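Local atomic coordinates of D-psicose 3-epimerase (Agrobacterium tumefaciens, PDB entry 2HK0), a protein that catalyses the C3 epimerisation that interconverts D-fructose and D-psicose, with a metal playing a pivotal part in the reaction. Residues Ile25-Trp30 / Ala57-Glu62; Ile52-Ala57 / Leu225-Thr230. All coordinates share one frame; numbering follows the deposited sequence.

Overall arrangement
The chain is a TIM barrel of eight parallel strands, and both contacts are buried. Contact 2 lies in the barrel itself, its centre about 4 Å from the centre of the chain; contact 1 lies farther out, its centre about 11 Å from the centre of the chain, in the connections that leave the first two strands. They share A57, where strand 52-56 runs into helix 57-60, and strands 22-26 and 52-56 join them through a probable hydrogen bond from E54 N to I25 O (3.0 Å). Their chemistry differs: in contact 2 a carboxylate reaches across the barrel to two imidazoles, whereas in contact 1 a phenol and an imidazole come close while each bonds to a loop carbonyl.

Contact 1: Ile25-Trp30 / Ala57-Glu62; sequences IYYSYW and AHHINE
Where the first two strands of the TIM barrel give way to the connections at their C-terminal ends, the end at which TIM barrels carry their active sites, Y27 meets H59 across a small, buried interface. Y27 stands in the 3-10 turn 27-30 just beyond strand 22-26, and H59 in the weakly bonded helix 57-60 that follows strand 52-56. The touching is done by the phenol oxygen alone on one side and by one corner of the imidazole on the other: Y27 OH lies 3.1 Å from H59 NE2 and 3.2 Å from H59 CD2. The two side chains are skewed to one another, and their rings do not stack. The CB of Y27 points toward the helix, and chi1 of 87° sets CG between the backbone N and the carbonyl carbon; H59 swings its ring to the side of its own backbone N (chi1 -90°). Both polar ends have partners in the loop before helix 39-47: Y27 OH is hydrogen-bonded to A36 O, and H59 NE2 to W34 O. This loop therefore ties down the same two atoms that approach each other. Within the segments, S28 OG sits 3.8 Å above one face of the Y27 ring, toward its rim, and H58 CE1 lies 3.2 Å above a face of H59. The turn is itself held by backbone bonds, among them W30 N to Y27 O at 3.1 Å. Y27 also meets the ring of Y41 in helix 39-47 and packs on I53 of strand 52-56, while I60, and N61 just after helix 57-60, lie against helix 99-118.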
ATOM      1  N   ILE A  25       2.854  20.078  16.624  1.00 16.22           N
ATOM      2  CA  ILE A  25       4.020  19.234  16.802  1.00 15.26           C
ATOM      3  C   ILE A  25       4.390  19.222  18.285  1.00 17.28           C
ATOM      4  O   ILE A  25       4.208  20.225  18.977  1.00 17.14           O
ATOM      5  CB  ILE A  25       5.208  19.769  15.984  1.00 14.81           C
ATOM      6  CG1 ILE A  25       6.447  18.887  16.202  1.00 15.58           C
ATOM      7  CG2 ILE A  25       5.497  21.209  16.392  1.00 14.81           C
ATOM      8  CD1 ILE A  25       7.519  19.027  15.111  1.00 16.80           C
ATOM      9  N   TYR A  26       4.886  18.085  18.764  1.00 16.64           N
ATOM     10  CA  TYR A  26       5.324  17.949  20.149  1.00 20.27           C
ATOM     11  C   TYR A  26       6.732  18.579  20.201  1.00 20.74           C
ATOM     12  O   TYR A  26       7.641  18.096  19.530  1.00 20.68           O
ATOM     13  CB  TYR A  26       5.382  16.462  20.509  1.00 21.61           C
ATOM     14  CG  TYR A  26       5.622  16.182  21.968  1.00 23.30           C
ATOM     15  CD1 TYR A  26       4.886  16.841  22.951  1.00 28.03           C
ATOM     16  CD2 TYR A  26       6.515  15.190  22.366  1.00 25.98           C
ATOM     17  CE1 TYR A  26       5.026  16.515  24.300  1.00 29.38           C
ATOM     18  CE2 TYR A  26       6.663  14.850  23.719  1.00 27.27           C
ATOM     19  CZ  TYR A  26       5.913  15.516  24.678  1.00 28.34           C
ATOM     20  OH  TYR A  26       6.025  15.171  26.007  1.00 27.18           O
ATOM     21  N   TYR A  27       6.917  19.637  20.998  1.00 22.44           N
ATOM     22  CA  TYR A  27       8.211  20.342  21.041  1.00 21.66           C
ATOM     23  C   TYR A  27       9.450  19.504  21.398  1.00 21.22           C
ATOM     24  O   TYR A  27      10.560  19.865  21.008  1.00 21.44           O
ATOM     25  CB  TYR A  27       8.130  21.575  21.963  1.00 20.63           C
ATOM     26  CG  TYR A  27       8.429  21.249  23.397  1.00 23.37           C
ATOM     27  CD1 TYR A  27       7.517  20.531  24.169  1.00 22.88           C
ATOM     28  CD2 TYR A  27       9.669  21.567  23.956  1.00 24.14           C
ATOM     29  CE1 TYR A  27       7.829  20.124  25.458  1.00 26.94           C
ATOM     30  CE2 TYR A  27       9.993  21.170  25.258  1.00 24.52           C
ATOM     31  CZ  TYR A  27       9.067  20.448  25.995  1.00 26.80           C
ATOM     32  OH  TYR A  27       9.370  20.043  27.268  1.00 29.23           O
ATOM     33  N   SER A  28       9.272  18.393  22.110  1.00 20.29           N
ATOM     34  CA  SER A  28      10.408  17.529  22.470  1.00 21.32           C
ATOM     35  C   SER A  28      11.167  16.957  21.258  1.00 20.61           C
ATOM     36  O   SER A  28      12.225  16.326  21.397  1.00 20.10           O
ATOM     37  CB  SER A  28       9.947  16.380  23.361  1.00 20.49           C
ATOM     38  OG  SER A  28       9.665  16.853  24.662  1.00 23.73           O
ATOM     39  N   TYR A  29      10.603  17.155  20.079  1.00 18.81           N
ATOM     40  CA  TYR A  29      11.233  16.737  18.828  1.00 18.42           C
ATOM     41  C   TYR A  29      12.646  17.352  18.753  1.00 19.02           C
ATOM     42  O   TYR A  29      13.580  16.739  18.256  1.00 18.39           O
ATOM     43  CB  TYR A  29      10.391  17.276  17.674  1.00 18.68           C
ATOM     44  CG  TYR A  29      11.037  17.295  16.307  1.00 16.93           C
ATOM     45  CD1 TYR A  29      11.332  16.111  15.632  1.00 17.44           C
ATOM     46  CD2 TYR A  29      11.231  18.498  15.638  1.00 16.56           C
ATOM     47  CE1 TYR A  29      11.786  16.127  14.310  1.00 17.56           C
ATOM     48  CE2 TYR A  29      11.687  18.531  14.330  1.00 16.27           C
ATOM     49  CZ  TYR A  29      11.957  17.346  13.663  1.00 19.17           C
ATOM     50  OH  TYR A  29      12.363  17.392  12.338  1.00 16.05           O
ATOM     51  N   TRP A  30      12.779  18.569  19.263  1.00 20.59           N
ATOM     52  CA  TRP A  30      14.048  19.305  19.242  1.00 21.37           C
ATOM     53  C   TRP A  30      14.945  19.091  20.472  1.00 23.75           C
ATOM     54  O   TRP A  30      16.037  19.660  20.540  1.00 23.82           O
ATOM     55  CB  TRP A  30      13.764  20.808  19.094  1.00 20.62           C
ATOM     56  CG  TRP A  30      13.313  21.248  17.714  1.00 20.62           C
ATOM     57  CD1 TRP A  30      14.109  21.463  16.624  1.00 21.22           C
ATOM     58  CD2 TRP A  30      11.970  21.522  17.288  1.00 19.83           C
ATOM     59  NE1 TRP A  30      13.351  21.850  15.548  1.00 17.66           N
ATOM     60  CE2 TRP A  30      12.033  21.893  15.927  1.00 20.84           C
ATOM     61  CE3 TRP A  30      10.719  21.484  17.923  1.00 21.60           C
ATOM     62  CZ2 TRP A  30      10.889  22.224  15.185  1.00 18.77           C
ATOM     63  CZ3 TRP A  30       9.583  21.812  17.189  1.00 20.73           C
ATOM     64  CH2 TRP A  30       9.678  22.177  15.832  1.00 20.05           C
ATOM     65  N   ALA A  57       2.549  18.201  30.361  1.00 30.76           N
ATOM     66  CA  ALA A  57       1.900  18.734  31.554  1.00 35.86           C
ATOM     67  C   ALA A  57       2.762  18.902  32.803  1.00 39.02           C
ATOM     68  O   ALA A  57       2.606  19.895  33.519  1.00 38.64           O
ATOM     69  CB  ALA A  57       0.680  17.895  31.890  1.00 36.34           C
ATOM     70  N   HIS A  58       3.672  17.963  33.067  1.00 43.20           N
ATOM     71  CA  HIS A  58       4.509  18.047  34.266  1.00 46.92           C
ATOM     72  C   HIS A  58       5.281  19.365  34.353  1.00 47.99           C
ATOM     73  O   HIS A  58       5.433  19.934  35.439  1.00 49.31           O
ATOM     74  CB  HIS A  58       5.471  16.843  34.358  1.00 49.55           C
ATOM     75  CG  HIS A  58       6.800  17.062  33.702  1.00 53.45           C
ATOM     76  ND1 HIS A  58       6.952  17.178  32.336  1.00 54.66           N
ATOM     77  CD2 HIS A  58       8.042  17.183  34.229  1.00 54.46           C
ATOM     78  CE1 HIS A  58       8.230  17.358  32.050  1.00 54.87           C
ATOM     79  NE2 HIS A  58       8.912  17.365  33.181  1.00 54.89           N
ATOM     80  N   HIS A  59       5.762  19.851  33.216  1.00 48.22           N
ATOM     81  CA  HIS A  59       6.486  21.116  33.175  1.00 47.88           C
ATOM     82  C   HIS A  59       5.595  22.228  33.706  1.00 46.73           C
ATOM     83  O   HIS A  59       6.038  23.112  34.438  1.00 46.85           O
ATOM     84  CB  HIS A  59       6.872  21.469  31.739  1.00 49.64           C
ATOM     85  CG  HIS A  59       8.205  20.942  31.318  1.00 52.76           C
ATOM     86  ND1 HIS A  59       9.379  21.310  31.940  1.00 54.75           N
ATOM     87  CD2 HIS A  59       8.554  20.087  30.328  1.00 54.62           C
ATOM     88  CE1 HIS A  59      10.394  20.704  31.350  1.00 55.87           C
ATOM     89  NE2 HIS A  59       9.920  19.957  30.367  1.00 55.62           N
ATOM     90  N   ILE A  60       4.331  22.170  33.317  1.00 44.67           N
ATOM     91  CA  ILE A  60       3.350  23.169  33.705  1.00 43.66           C
ATOM     92  C   ILE A  60       3.145  23.312  35.217  1.00 42.55           C
ATOM     93  O   ILE A  60       2.936  24.419  35.711  1.00 40.15           O
ATOM     94  CB  ILE A  60       2.013  22.869  32.997  1.00 43.66           C
ATOM     95  CG1 ILE A  60       2.242  22.915  31.482  1.00 43.43           C
ATOM     96  CG2 ILE A  60       0.943  23.859  33.419  1.00 43.15           C
ATOM     97  CD1 ILE A  60       1.028  22.583  30.640  1.00 43.40           C
ATOM     98  N   ASN A  61       3.229  22.206  35.949  1.00 41.82           N
ATOM     99  CA  ASN A  61       3.036  22.243  37.395  1.00 42.44           C
ATOM    100  C   ASN A  61       4.164  22.920  38.166  1.00 44.04           C
ATOM    101  O   ASN A  61       4.045  23.154  39.366  1.00 43.02           O
ATOM    102  CB  ASN A  61       2.841  20.830  37.944  1.00 40.60           C
ATOM    103  CG  ASN A  61       1.503  20.243  37.558  1.00 39.43           C
ATOM    104  OD1 ASN A  61       0.531  20.970  37.393  1.00 38.05           O
ATOM    105  ND2 ASN A  61       1.442  18.924  37.427  1.00 39.14           N
ATOM    106  N   GLU A  62       5.252  23.241  37.480  1.00 46.26           N
ATOM    107  CA  GLU A  62       6.385  23.865  38.148  1.00 48.46           C
ATOM    108  C   GLU A  62       6.490  25.367  37.961  1.00 48.60           C
ATOM    109  O   GLU A  62       7.251  26.031  38.668  1.00 49.78           O
ATOM    110  CB  GLU A  62       7.685  23.193  37.704  1.00 50.08           C
ATOM    111  CG  GLU A  62       7.827  21.787  38.263  1.00 52.94           C
ATOM    112  CD  GLU A  62       7.307  21.695  39.691  1.00 55.29           C
ATOM    113  OE1 GLU A  62       7.734  22.513  40.539  1.00 56.82           O
ATOM    114  OE2 GLU A  62       6.463  20.808  39.965  1.00 56.99           O
TER

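Contact 2: Ile52-Ala57 / Leu225-Thr230; sequences IIEVAA and LGHFHT
E54 of strand 52-56 reaches across the barrel interior to H227 and H229 of strand 225-230, although the two strands are not neighbours in the sheet; the closest CA atoms, E54 CA and H229 CA, are 10.5 Å apart. The result is a buried polar network inside the TIM barrel, with one clear His-carboxylate hydrogen bond and a second that is less sure. H229 NE2 donates to E54 OE2 at 2.8 Å along a bent path, 137° at the hydrogen. The oxygen lies near the plane of the H229 ring, while the nitrogen comes in on the syn side of OE2, 29° out of the carboxylate plane. H227 NE2 points to the other oxygen, E54 OE1, also at 2.8 Å and more nearly straight, with the carboxylate and ring almost coplanar; the modelled place of OE1 is less sure, so this bond is somewhat doubtful. E54 spans the gap because CG stands anti to its backbone N (chi1 178°) and the chain beyond stays extended. Other strands wall the group in: T83 and I262 each touch both E54 and H227, and M201 lies against both histidines. H229 has a further, weak hydrogen bond from ND1 to E264. Around the barrel, strands 22-26 and 260-263 fill the shorter way between the two strands, and strands 81-85 and 198-203 flank them on the longer way.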
ATOM      1  N   ILE A  52      -0.676  24.594  16.275  1.00 16.76           N
ATOM      2  CA  ILE A  52      -0.571  24.143  17.654  1.00 14.92           C
ATOM      3  C   ILE A  52       0.813  23.652  18.069  1.00 15.78           C
ATOM      4  O   ILE A  52       1.582  23.137  17.244  1.00 17.71           O
ATOM      5  CB  ILE A  52      -1.544  22.944  17.875  1.00 18.25           C
ATOM      6  CG1 ILE A  52      -2.997  23.397  17.709  1.00 16.80           C
ATOM      7  CG2 ILE A  52      -1.302  22.275  19.231  1.00 11.42           C
ATOM      8  CD1 ILE A  52      -3.941  22.235  17.589  1.00 18.91           C
ATOM      9  N   ILE A  53       1.125  23.814  19.352  1.00 15.87           N
ATOM     10  CA  ILE A  53       2.363  23.272  19.902  1.00 15.93           C
ATOM     11  C   ILE A  53       1.871  22.421  21.072  1.00 15.86           C
ATOM     12  O   ILE A  53       1.074  22.878  21.886  1.00 14.23           O
ATOM     13  CB  ILE A  53       3.363  24.353  20.407  1.00 16.50           C
ATOM     14  CG1 ILE A  53       4.564  23.657  21.059  1.00 17.63           C
ATOM     15  CG2 ILE A  53       2.698  25.294  21.405  1.00 16.26           C
ATOM     16  CD1 ILE A  53       5.702  24.615  21.506  1.00 18.60           C
ATOM     17  N   GLU A  54       2.299  21.163  21.115  1.00 17.20           N
ATOM     18  CA  GLU A  54       1.889  20.297  22.200  1.00 18.86           C
ATOM     19  C   GLU A  54       3.018  20.268  23.197  1.00 19.71           C
ATOM     20  O   GLU A  54       4.179  20.098  22.835  1.00 20.38           O
ATOM     21  CB  GLU A  54       1.574  18.880  21.720  1.00 17.92           C
ATOM     22  CG  GLU A  54       1.182  17.963  22.869  1.00 20.15           C
ATOM     23  CD  GLU A  54       0.225  16.856  22.446  1.00 21.35           C
ATOM     24  OE1 GLU A  54      -0.895  17.180  22.025  1.00 22.82           O
ATOM     25  OE2 GLU A  54       0.580  15.666  22.541  1.00 23.34           O
ATOM     26  N   VAL A  55       2.637  20.398  24.459  1.00 20.94           N
ATOM     27  CA  VAL A  55       3.554  20.463  25.578  1.00 24.41           C
ATOM     28  C   VAL A  55       3.319  19.353  26.608  1.00 24.08           C
ATOM     29  O   VAL A  55       2.271  18.712  26.594  1.00 20.81           O
ATOM     30  CB  VAL A  55       3.362  21.853  26.228  1.00 26.81           C
ATOM     31  CG1 VAL A  55       3.899  21.869  27.611  1.00 32.20           C
ATOM     32  CG2 VAL A  55       4.023  22.926  25.337  1.00 27.91           C
ATOM     33  N   ALA A  56       4.294  19.130  27.493  1.00 25.47           N
ATOM     34  CA  ALA A  56       4.179  18.120  28.553  1.00 27.02           C
ATOM     35  C   ALA A  56       3.631  18.766  29.834  1.00 29.13           C
ATOM     36  O   ALA A  56       4.188  19.745  30.338  1.00 24.53           O
ATOM     37  CB  ALA A  56       5.530  17.497  28.836  1.00 28.99           C
ATOM     38  N   ALA A  57       2.549  18.201  30.361  1.00 30.76           N
ATOM     39  CA  ALA A  57       1.900  18.734  31.554  1.00 35.86           C
ATOM     40  C   ALA A  57       2.762  18.902  32.803  1.00 39.02           C
ATOM     41  O   ALA A  57       2.606  19.895  33.519  1.00 38.64           O
ATOM     42  CB  ALA A  57       0.680  17.895  31.890  1.00 36.34           C
ATOM     43  N   LEU A 225     -13.307  10.203  18.524  1.00 17.32           N
ATOM     44  CA  LEU A 225     -11.900  10.540  18.291  1.00 17.45           C
ATOM     45  C   LEU A 225     -11.730  11.988  18.720  1.00 17.14           C
ATOM     46  O   LEU A 225     -12.284  12.888  18.083  1.00 16.32           O
ATOM     47  CB  LEU A 225     -11.534  10.413  16.805  1.00 17.27           C
ATOM     48  CG  LEU A 225     -10.141   9.896  16.382  1.00 19.90           C
ATOM     49  CD1 LEU A 225      -9.659  10.679  15.183  1.00 18.67           C
ATOM     50  CD2 LEU A 225      -9.152   9.940  17.473  1.00 15.64           C
ATOM     51  N   GLY A 226     -10.959  12.213  19.780  1.00 16.67           N
ATOM     52  CA  GLY A 226     -10.761  13.572  20.258  1.00 18.13           C
ATOM     53  C   GLY A 226      -9.382  14.170  20.040  1.00 18.75           C
ATOM     54  O   GLY A 226      -9.221  15.385  20.132  1.00 19.38           O
ATOM     55  N   HIS A 227      -8.392  13.329  19.742  1.00 19.22           N
ATOM     56  CA  HIS A 227      -7.017  13.788  19.530  1.00 18.32           C
ATOM     57  C   HIS A 227      -6.306  12.744  18.649  1.00 17.54           C
ATOM     58  O   HIS A 227      -6.675  11.567  18.652  1.00 19.53           O
ATOM     59  CB  HIS A 227      -6.320  13.934  20.889  1.00 18.32           C
ATOM     60  CG  HIS A 227      -5.183  14.907  20.891  1.00 18.58           C
ATOM     61  ND1 HIS A 227      -5.247  16.133  20.259  1.00 18.20           N
ATOM     62  CD2 HIS A 227      -3.964  14.851  21.482  1.00 19.56           C
ATOM     63  CE1 HIS A 227      -4.118  16.789  20.457  1.00 18.28           C
ATOM     64  NE2 HIS A 227      -3.320  16.034  21.197  1.00 21.82           N
ATOM     65  N   PHE A 228      -5.293  13.169  17.900  1.00 17.05           N
ATOM     66  CA  PHE A 228      -4.600  12.280  16.965  1.00 17.00           C
ATOM     67  C   PHE A 228      -3.107  12.604  16.878  1.00 18.18           C
ATOM     68  O   PHE A 228      -2.718  13.769  16.746  1.00 15.99           O
ATOM     69  CB  PHE A 228      -5.244  12.451  15.578  1.00 16.98           C
ATOM     70  CG  PHE A 228      -4.916  11.357  14.581  1.00 16.11           C
ATOM     71  CD1 PHE A 228      -5.358  10.057  14.776  1.00 15.59           C
ATOM     72  CD2 PHE A 228      -4.242  11.661  13.396  1.00 19.15           C
ATOM     73  CE1 PHE A 228      -5.145   9.066  13.805  1.00 17.20           C
ATOM     74  CE2 PHE A 228      -4.017  10.683  12.412  1.00 15.47           C
ATOM     75  CZ  PHE A 228      -4.470   9.386  12.615  1.00 17.60           C
ATOM     76  N   HIS A 229      -2.279  11.567  16.936  1.00 16.71           N
ATOM     77  CA  HIS A 229      -0.831  11.730  16.846  1.00 15.45           C
ATOM     78  C   HIS A 229      -0.314  11.077  15.566  1.00 15.97           C
ATOM     79  O   HIS A 229      -0.803  10.012  15.162  1.00 15.65           O
ATOM     80  CB  HIS A 229      -0.141  11.073  18.053  1.00 15.72           C
ATOM     81  CG  HIS A 229      -0.061  11.957  19.258  1.00 17.67           C
ATOM     82  ND1 HIS A 229       0.643  11.607  20.390  1.00 18.45           N
ATOM     83  CD2 HIS A 229      -0.535  13.204  19.480  1.00 17.22           C
ATOM     84  CE1 HIS A 229       0.608  12.604  21.254  1.00 19.40           C
ATOM     85  NE2 HIS A 229      -0.101  13.587  20.725  1.00 21.69           N
ATOM     86  N   THR A 230       0.695  11.690  14.950  1.00 14.45           N
ATOM     87  CA  THR A 230       1.259  11.154  13.718  1.00 16.01           C
ATOM     88  C   THR A 230       2.778  10.986  13.741  1.00 15.99           C
ATOM     89  O   THR A 230       3.494  11.696  14.454  1.00 16.23           O
ATOM     90  CB  THR A 230       0.932  12.044  12.533  1.00 13.05           C
ATOM     91  OG1 THR A 230       1.342  13.381  12.841  1.00 14.69           O
ATOM     92  CG2 THR A 230      -0.570  12.010  12.238  1.00 15.62           C
TER